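Local coordinates for protein A52 (Vaccinia virus, PDB 2VVW) that targets host toll-like receptor signalling complexes to suppress innate immunity, inhibiting NF-kappa-B through IRAK2 and activating p38 through TRAF6 to induce cytokines such as IL-10, at residues A[78-83]-A[103-108]; A[22-27]-A[42-47]. All coordinates share one frame; numbering follows the deposited sequence.

Contact 1: residues A[78-83]-A[103-108]; sequences DNFIDY and IGLCAC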
ATOM      1  N   ASP A  78       9.982  17.329  -1.571  1.00 23.22           N
ATOM      2  CA  ASP A  78       9.712  18.662  -1.035  1.00 22.74           C
ATOM      3  C   ASP A  78       9.495  19.722  -2.122  1.00 21.59           C
ATOM      4  O   ASP A  78       8.659  20.622  -1.961  1.00 21.38           O
ATOM      5  CB  ASP A  78      10.853  19.088  -0.122  1.00 26.07           C
ATOM      6  CG  ASP A  78      10.881  18.312   1.179  1.00 29.07           C
ATOM      7  OD1 ASP A  78       9.803  17.894   1.661  1.00 31.48           O
ATOM      8  OD2 ASP A  78      11.992  18.119   1.711  1.00 31.44           O
ATOM      9  N   ASN A  79      10.272  19.636  -3.202  1.00 20.35           N
ATOM     10  CA  ASN A  79      10.068  20.488  -4.398  1.00 21.70           C
ATOM     11  C   ASN A  79       8.678  20.279  -5.030  1.00 20.98           C
ATOM     12  O   ASN A  79       8.020  21.228  -5.464  1.00 18.72           O
ATOM     13  CB  ASN A  79      11.153  20.206  -5.456  1.00 21.76           C
ATOM     14  CG  ASN A  79      12.539  20.637  -5.017  1.00 25.67           C
ATOM     15  OD1 ASN A  79      12.704  21.327  -4.007  1.00 23.30           O
ATOM     16  ND2 ASN A  79      13.552  20.229  -5.781  1.00 23.17           N
ATOM     17  N   PHE A  80       8.235  19.023  -5.086  1.00 19.56           N
ATOM     18  CA  PHE A  80       6.896  18.714  -5.561  1.00 18.97           C
ATOM     19  C   PHE A  80       5.811  19.363  -4.693  1.00 18.93           C
ATOM     20  O   PHE A  80       4.878  19.962  -5.209  1.00 18.57           O
ATOM     21  CB  PHE A  80       6.694  17.212  -5.592  1.00 21.29           C
ATOM     22  CG  PHE A  80       5.298  16.792  -5.968  1.00 23.84           C
ATOM     23  CD1 PHE A  80       4.795  17.063  -7.219  1.00 26.34           C
ATOM     24  CD2 PHE A  80       4.495  16.120  -5.058  1.00 27.72           C
ATOM     25  CE1 PHE A  80       3.503  16.661  -7.567  1.00 29.90           C
ATOM     26  CE2 PHE A  80       3.212  15.727  -5.400  1.00 27.67           C
ATOM     27  CZ  PHE A  80       2.728  15.990  -6.653  1.00 23.50           C
ATOM     28  N   ILE A  81       5.942  19.233  -3.377  1.00 17.84           N
ATOM     29  CA  ILE A  81       4.962  19.825  -2.451  1.00 18.23           C
ATOM     30  C   ILE A  81       4.961  21.363  -2.596  1.00 18.94           C
ATOM     31  O   ILE A  81       3.886  22.002  -2.609  1.00 20.70           O
ATOM     32  CB  ILE A  81       5.233  19.377  -0.993  1.00 19.59           C
ATOM     33  CG1 ILE A  81       4.980  17.858  -0.816  1.00 19.35           C
ATOM     34  CG2 ILE A  81       4.392  20.166   0.025  1.00 18.15           C
ATOM     35  CD1 ILE A  81       3.506  17.412  -1.033  1.00 18.12           C
ATOM     36  N   ASP A  82       6.151  21.964  -2.698  1.00 19.46           N
ATOM     37  CA  ASP A  82       6.270  23.416  -2.877  1.00 20.47           C
ATOM     38  C   ASP A  82       5.489  23.827  -4.133  1.00 21.44           C
ATOM     39  O   ASP A  82       4.721  24.786  -4.112  1.00 20.70           O
ATOM     40  CB  ASP A  82       7.748  23.836  -2.933  1.00 21.65           C
ATOM     41  CG  ASP A  82       7.941  25.323  -3.194  1.00 23.27           C
ATOM     42  OD1 ASP A  82       7.850  25.713  -4.367  1.00 23.70           O
ATOM     43  OD2 ASP A  82       8.205  26.098  -2.242  1.00 21.00           O
ATOM     44  N   TYR A  83       5.665  23.051  -5.204  1.00 19.97           N
ATOM     45  CA  TYR A  83       4.981  23.282  -6.487  1.00 21.90           C
ATOM     46  C   TYR A  83       3.453  23.219  -6.419  1.00 20.09           C
ATOM     47  O   TYR A  83       2.750  24.047  -7.020  1.00 20.41           O
ATOM     48  CB  TYR A  83       5.514  22.275  -7.522  1.00 21.04           C
ATOM     49  CG  TYR A  83       4.828  22.336  -8.862  1.00 25.39           C
ATOM     50  CD1 TYR A  83       5.197  23.286  -9.809  1.00 26.60           C
ATOM     51  CD2 TYR A  83       3.816  21.426  -9.196  1.00 27.31           C
ATOM     52  CE1 TYR A  83       4.551  23.358 -11.053  1.00 28.43           C
ATOM     53  CE2 TYR A  83       3.169  21.493 -10.435  1.00 27.81           C
ATOM     54  CZ  TYR A  83       3.544  22.456 -11.356  1.00 27.61           C
ATOM     55  OH  TYR A  83       2.915  22.526 -12.588  1.00 29.62           O
ATOM     56  N   ILE A 103      -4.699  15.376  -9.609  1.00 22.27           N
ATOM     57  CA  ILE A 103      -4.601  13.942  -9.354  1.00 20.82           C
ATOM     58  C   ILE A 103      -3.769  13.307 -10.467  1.00 20.32           C
ATOM     59  O   ILE A 103      -2.871  12.509 -10.206  1.00 19.27           O
ATOM     60  CB  ILE A 103      -5.988  13.275  -9.253  1.00 20.42           C
ATOM     61  CG1 ILE A 103      -6.653  13.604  -7.913  1.00 22.51           C
ATOM     62  CG2 ILE A 103      -5.893  11.765  -9.387  1.00 21.55           C
ATOM     63  CD1 ILE A 103      -8.180  13.318  -7.903  1.00 20.47           C
ATOM     64  N   GLY A 104      -4.032  13.700 -11.700  1.00 21.00           N
ATOM     65  CA  GLY A 104      -3.236  13.207 -12.824  1.00 22.54           C
ATOM     66  C   GLY A 104      -1.766  13.580 -12.740  1.00 23.52           C
ATOM     67  O   GLY A 104      -0.911  12.825 -13.186  1.00 23.86           O
ATOM     68  N   LEU A 105      -1.484  14.756 -12.177  1.00 24.59           N
ATOM     69  CA  LEU A 105      -0.121  15.247 -12.001  1.00 24.21           C
ATOM     70  C   LEU A 105       0.616  14.379 -10.985  1.00 21.66           C
ATOM     71  O   LEU A 105       1.737  13.959 -11.225  1.00 22.64           O
ATOM     72  CB  LEU A 105      -0.149  16.703 -11.527  1.00 24.39           C
ATOM     73  CG  LEU A 105       1.185  17.378 -11.182  1.00 28.12           C
ATOM     74  CD1 LEU A 105       1.940  17.745 -12.448  1.00 32.06           C
ATOM     75  CD2 LEU A 105       0.940  18.603 -10.297  1.00 28.32           C
ATOM     76  N   CYS A 106      -0.022  14.127  -9.849  1.00 19.78           N
ATOM     77  CA  CYS A 106       0.514  13.219  -8.828  1.00 19.03           C
ATOM     78  C   CYS A 106       0.883  11.877  -9.441  1.00 18.76           C
ATOM     79  O   CYS A 106       1.954  11.330  -9.172  1.00 20.17           O
ATOM     80  CB  CYS A 106      -0.523  13.014  -7.722  1.00 19.39           C
ATOM     81  SG  CYS A 106      -0.691  14.471  -6.716  1.00 23.40           S
ATOM     82  N   ALA A 107      -0.026  11.361 -10.259  1.00 18.04           N
ATOM     83  CA  ALA A 107       0.145  10.075 -10.942  1.00 18.33           C
ATOM     84  C   ALA A 107       1.359  10.049 -11.850  1.00 19.86           C
ATOM     85  O   ALA A 107       2.121   9.055 -11.887  1.00 20.70           O
ATOM     86  CB  ALA A 107      -1.083   9.762 -11.749  1.00 17.60           C
ATOM     87  N   CYS A 108       1.507  11.099 -12.644  1.00 20.87           N
ATOM     88  CA  CYS A 108       2.645  11.194 -13.556  1.00 22.26           C
ATOM     89  C   CYS A 108       3.955  11.358 -12.770  1.00 20.91           C
ATOM     90  O   CYS A 108       4.979  10.855 -13.174  1.00 21.61           O
ATOM     91  CB  CYS A 108       2.446  12.342 -14.551  1.00 25.12           C
ATOM     92  SG  CYS A 108       1.102  12.034 -15.752  1.00 28.10           S
TER
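Two nearly antiparallel helices of the Bcl-2-like bundle, 76-90 and 96-115, meet here through F80 and Y83 on one side and L105 and C106 on the other. The axes of the two segments stay 12.5 Å apart, and their N-to-C directions differ by 166°. At this separation the backbones do not touch; the F80 ring spans most of the gap, whereas Y83 and L105 each cover part of it. F80 has CG anti to the backbone N (chi1 175°), which carries its ring toward the facing helix, where CZ lies 3.7 Å from SG of C106. The sulfur sits in the plane of the ring, 5.1 Å from the centroid of F80, so this is a sulfur-aromatic contact made at the ring edge and not over a face. The second bridge lies one turn further along helix 76-90, where the edge of the Y83 ring receives a methyl group: CD2 of L105 lies in the ring plane, 3.7 Å from CE2 of Y83. The same methyl also reaches the F80 ring more loosely, with CD2 of L105 4.2 Å from CE1 of F80, and thus serves both aromatics. No hydrogen bond crosses between the segments; all four touching residues are buried, and what holds them is van der Waals packing, with one sulfur-aromatic contact. Neighbouring helices complete the packing: L65 touches both Y83 and L105, A128 lies against F80, and F29 of helix 21-35 meets C106. The four side chains form part of the hydrophobic interior of a Bcl-2-like helical bundle.

Contact 2: residues A[22-27]-A[42-47]; sequences FTILEE and GRLFNE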
ATOM      1  N   PHE A  22     -11.114   9.158  -0.852  1.00 22.41           N
ATOM      2  CA  PHE A  22      -9.716   9.235  -0.409  1.00 23.61           C
ATOM      3  C   PHE A  22      -9.029   7.857  -0.338  1.00 22.56           C
ATOM      4  O   PHE A  22      -7.873   7.712  -0.739  1.00 22.10           O
ATOM      5  CB  PHE A  22      -9.562   9.966   0.925  1.00 26.91           C
ATOM      6  CG  PHE A  22      -8.125  10.336   1.219  1.00 26.82           C
ATOM      7  CD1 PHE A  22      -7.526  11.410   0.573  1.00 29.94           C
ATOM      8  CD2 PHE A  22      -7.355   9.566   2.090  1.00 31.83           C
ATOM      9  CE1 PHE A  22      -6.194  11.735   0.822  1.00 29.17           C
ATOM     10  CE2 PHE A  22      -6.015   9.889   2.339  1.00 27.17           C
ATOM     11  CZ  PHE A  22      -5.440  10.958   1.702  1.00 27.23           C
ATOM     12  N   THR A  23      -9.752   6.840   0.125  1.00 23.14           N
ATOM     13  CA  THR A  23      -9.215   5.473   0.136  1.00 22.73           C
ATOM     14  C   THR A  23      -8.901   4.980  -1.267  1.00 20.76           C
ATOM     15  O   THR A  23      -7.886   4.325  -1.486  1.00 19.73           O
ATOM     16  CB  THR A  23     -10.170   4.502   0.778  1.00 23.49           C
ATOM     17  OG1 THR A  23     -10.518   4.985   2.075  1.00 25.80           O
ATOM     18  CG2 THR A  23      -9.523   3.110   0.906  1.00 25.36           C
ATOM     19  N   ILE A  24      -9.788   5.286  -2.210  1.00 20.46           N
ATOM     20  CA  ILE A  24      -9.581   4.924  -3.598  1.00 19.49           C
ATOM     21  C   ILE A  24      -8.291   5.535  -4.119  1.00 19.23           C
ATOM     22  O   ILE A  24      -7.472   4.852  -4.772  1.00 18.46           O
ATOM     23  CB  ILE A  24     -10.791   5.354  -4.486  1.00 20.55           C
ATOM     24  CG1 ILE A  24     -12.021   4.461  -4.197  1.00 24.03           C
ATOM     25  CG2 ILE A  24     -10.444   5.273  -5.934  1.00 18.14           C
ATOM     26  CD1 ILE A  24     -13.333   5.004  -4.781  1.00 22.36           C
ATOM     27  N   LEU A  25      -8.096   6.822  -3.840  1.00 19.03           N
ATOM     28  CA  LEU A  25      -6.893   7.504  -4.279  1.00 18.40           C
ATOM     29  C   LEU A  25      -5.634   6.993  -3.562  1.00 17.85           C
ATOM     30  O   LEU A  25      -4.587   6.865  -4.185  1.00 17.94           O
ATOM     31  CB  LEU A  25      -7.033   9.029  -4.147  1.00 18.71           C
ATOM     32  CG  LEU A  25      -8.095   9.715  -5.025  1.00 20.69           C
ATOM     33  CD1 LEU A  25      -8.237  11.168  -4.644  1.00 19.24           C
ATOM     34  CD2 LEU A  25      -7.745   9.585  -6.477  1.00 19.06           C
ATOM     35  N   GLU A  26      -5.738   6.676  -2.277  1.00 19.28           N
ATOM     36  CA  GLU A  26      -4.612   6.066  -1.539  1.00 21.04           C
ATOM     37  C   GLU A  26      -4.153   4.807  -2.244  1.00 20.24           C
ATOM     38  O   GLU A  26      -2.972   4.644  -2.490  1.00 20.03           O
ATOM     39  CB  GLU A  26      -4.966   5.700  -0.096  1.00 22.64           C
ATOM     40  CG  GLU A  26      -5.077   6.847   0.885  1.00 28.94           C
ATOM     41  CD  GLU A  26      -5.386   6.381   2.325  1.00 32.40           C
ATOM     42  OE1 GLU A  26      -4.627   6.755   3.251  1.00 41.68           O
ATOM     43  OE2 GLU A  26      -6.374   5.632   2.526  1.00 41.04           O
ATOM     44  N   GLU A  27      -5.095   3.923  -2.561  1.00 20.62           N
ATOM     45  CA  GLU A  27      -4.769   2.653  -3.199  1.00 20.90           C
ATOM     46  C   GLU A  27      -4.279   2.850  -4.618  1.00 20.20           C
ATOM     47  O   GLU A  27      -3.393   2.128  -5.073  1.00 21.57           O
ATOM     48  CB  GLU A  27      -5.967   1.692  -3.154  1.00 20.40           C
ATOM     49  CG  GLU A  27      -6.265   1.202  -1.748  1.00 20.57           C
ATOM     50  CD  GLU A  27      -7.029  -0.106  -1.663  1.00 23.51           C
ATOM     51  OE1 GLU A  27      -7.328  -0.745  -2.709  1.00 18.87           O
ATOM     52  OE2 GLU A  27      -7.336  -0.491  -0.508  1.00 23.05           O
ATOM     53  N   GLY A  42      -8.904  -2.293 -12.905  1.00 27.19           N
ATOM     54  CA  GLY A  42     -10.345  -2.307 -13.141  1.00 26.55           C
ATOM     55  C   GLY A  42     -10.791  -1.040 -13.842  1.00 27.17           C
ATOM     56  O   GLY A  42      -9.965  -0.184 -14.199  1.00 26.48           O
ATOM     57  N   ARG A  43     -12.099  -0.916 -14.050  1.00 28.09           N
ATOM     58  CA  ARG A  43     -12.657   0.254 -14.709  1.00 27.82           C
ATOM     59  C   ARG A  43     -12.463   1.515 -13.872  1.00 25.96           C
ATOM     60  O   ARG A  43     -12.292   2.611 -14.408  1.00 24.86           O
ATOM     61  CB  ARG A  43     -14.141   0.044 -15.005  1.00 29.78           C
ATOM     62  CG  ARG A  43     -14.371  -0.991 -16.086  1.00 34.52           C
ATOM     63  CD  ARG A  43     -15.727  -0.855 -16.734  1.00 45.24           C
ATOM     64  NE  ARG A  43     -16.685  -1.830 -16.232  1.00 50.53           N
ATOM     65  CZ  ARG A  43     -16.687  -3.125 -16.551  1.00 56.70           C
ATOM     66  NH1 ARG A  43     -15.762  -3.631 -17.367  1.00 60.30           N
ATOM     67  NH2 ARG A  43     -17.616  -3.927 -16.033  1.00 56.36           N
ATOM     68  N   LEU A  44     -12.480   1.371 -12.556  1.00 25.21           N
ATOM     69  CA  LEU A  44     -12.343   2.542 -11.692  1.00 23.64           C
ATOM     70  C   LEU A  44     -10.973   3.216 -11.855  1.00 23.01           C
ATOM     71  O   LEU A  44     -10.894   4.397 -12.159  1.00 25.43           O
ATOM     72  CB  LEU A  44     -12.589   2.167 -10.233  1.00 23.07           C
ATOM     73  CG  LEU A  44     -12.325   3.273  -9.211  1.00 24.06           C
ATOM     74  CD1 LEU A  44     -13.158   4.505  -9.528  1.00 23.86           C
ATOM     75  CD2 LEU A  44     -12.591   2.748  -7.791  1.00 23.25           C
ATOM     76  N   PHE A  45      -9.903   2.472 -11.612  1.00 22.61           N
ATOM     77  CA  PHE A  45      -8.539   2.967 -11.837  1.00 23.38           C
ATOM     78  C   PHE A  45      -8.319   3.387 -13.293  1.00 25.24           C
ATOM     79  O   PHE A  45      -7.639   4.369 -13.544  1.00 24.04           O
ATOM     80  CB  PHE A  45      -7.485   1.899 -11.462  1.00 22.83           C
ATOM     81  CG  PHE A  45      -7.202   1.788  -9.965  1.00 20.25           C
ATOM     82  CD1 PHE A  45      -8.007   2.398  -9.026  1.00 18.78           C
ATOM     83  CD2 PHE A  45      -6.128   1.036  -9.520  1.00 18.04           C
ATOM     84  CE1 PHE A  45      -7.730   2.267  -7.674  1.00 18.57           C
ATOM     85  CE2 PHE A  45      -5.835   0.914  -8.176  1.00 19.50           C
ATOM     86  CZ  PHE A  45      -6.651   1.517  -7.254  1.00 17.50           C
ATOM     87  N   ASN A  46      -8.885   2.649 -14.242  1.00 26.84           N
ATOM     88  CA  ASN A  46      -8.748   3.045 -15.652  1.00 29.67           C
ATOM     89  C   ASN A  46      -9.359   4.438 -15.955  1.00 29.72           C
ATOM     90  O   ASN A  46      -8.843   5.175 -16.803  1.00 29.90           O
ATOM     91  CB  ASN A  46      -9.289   1.963 -16.599  1.00 33.85           C
ATOM     92  CG  ASN A  46      -8.284   0.832 -16.850  1.00 37.68           C
ATOM     93  OD1 ASN A  46      -7.063   1.006 -16.725  1.00 42.60           O
ATOM     94  ND2 ASN A  46      -8.800  -0.330 -17.218  1.00 42.55           N
ATOM     95  N   GLU A  47     -10.422   4.815 -15.248  1.00 28.02           N
ATOM     96  CA  GLU A  47     -10.968   6.176 -15.371  1.00 28.33           C
ATOM     97  C   GLU A  47     -10.053   7.215 -14.733  1.00 26.50           C
ATOM     98  O   GLU A  47      -9.834   8.298 -15.303  1.00 26.56           O
ATOM     99  CB  GLU A  47     -12.366   6.288 -14.745  1.00 27.75           C
ATOM    100  CG  GLU A  47     -13.448   5.609 -15.544  1.00 31.26           C
ATOM    101  CD  GLU A  47     -13.555   6.140 -16.971  1.00 34.69           C
ATOM    102  OE1 GLU A  47     -13.543   7.375 -17.148  1.00 31.76           O
ATOM    103  OE2 GLU A  47     -13.653   5.321 -17.909  1.00 38.68           O
TER
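Van der Waals packing between two steeply crossed helices, part aliphatic and part ring against backbone, joins helix 21-35 to the first turn of helix 43-49, with I24 and E27 meeting L44 and F45. The axes of the two segments cross at -80° and approach to 11.3 Å. One methyl of L44 does most of the aliphatic work: its CD2 is 3.8 Å from CG2 of I24 and also 3.8 Å from CD1 of I24, so it rests against both branches of the isoleucine. F45 reaches mainly the backbone of helix 21-35, and more loosely the CG2 methyl of I24. With CG beside its own backbone N (chi1 -80°), the ring projects outward from helix 43-49 to the flank of helix 21-35, where CE1 lies 3.9 Å from O of I24 and CZ lies 3.8 Å from C of E27. Both approaches are oblique to the ring. The ring therefore spans one helical turn, from the I24 carbonyl to that of E27, and Y28 and Y41 each pack with it edge-to-face. E27 contributes its CB, 4.2 Å from CZ of F45, while its carboxylate is engaged apart from this packing: OE2 forms a salt bridge with K123 of the second subunit and OE1 accepts a hydrogen bond from N of Y9. The contact is thus flanked by the N-terminal segment, whose Y9 and L15 touch I24, while helix 135-153 packs against R43 and E47, and helix 123-132 meets F22 and E26.

Overall arrangement
From the N terminus, contact 2 comes first: the chain runs along helix 21-35, and the first turn of helix 43-49 then crosses it nearly at right angles, closing a loop of 14 intervening residues. After helices 51-59 and 62-68, contact 1 pairs helix 76-90 with helix 96-115 across 19 residues. The two closures follow in series, neither nested nor crossed, and lie on opposite sides of the chain's centre, with contact centres about 18 Å apart. They nevertheless meet directly, CD1 of I103 packing 3.9 Å from CD1 of L25, so helices 21-35 and 96-115 join the two regions within one Bcl-2-like domain.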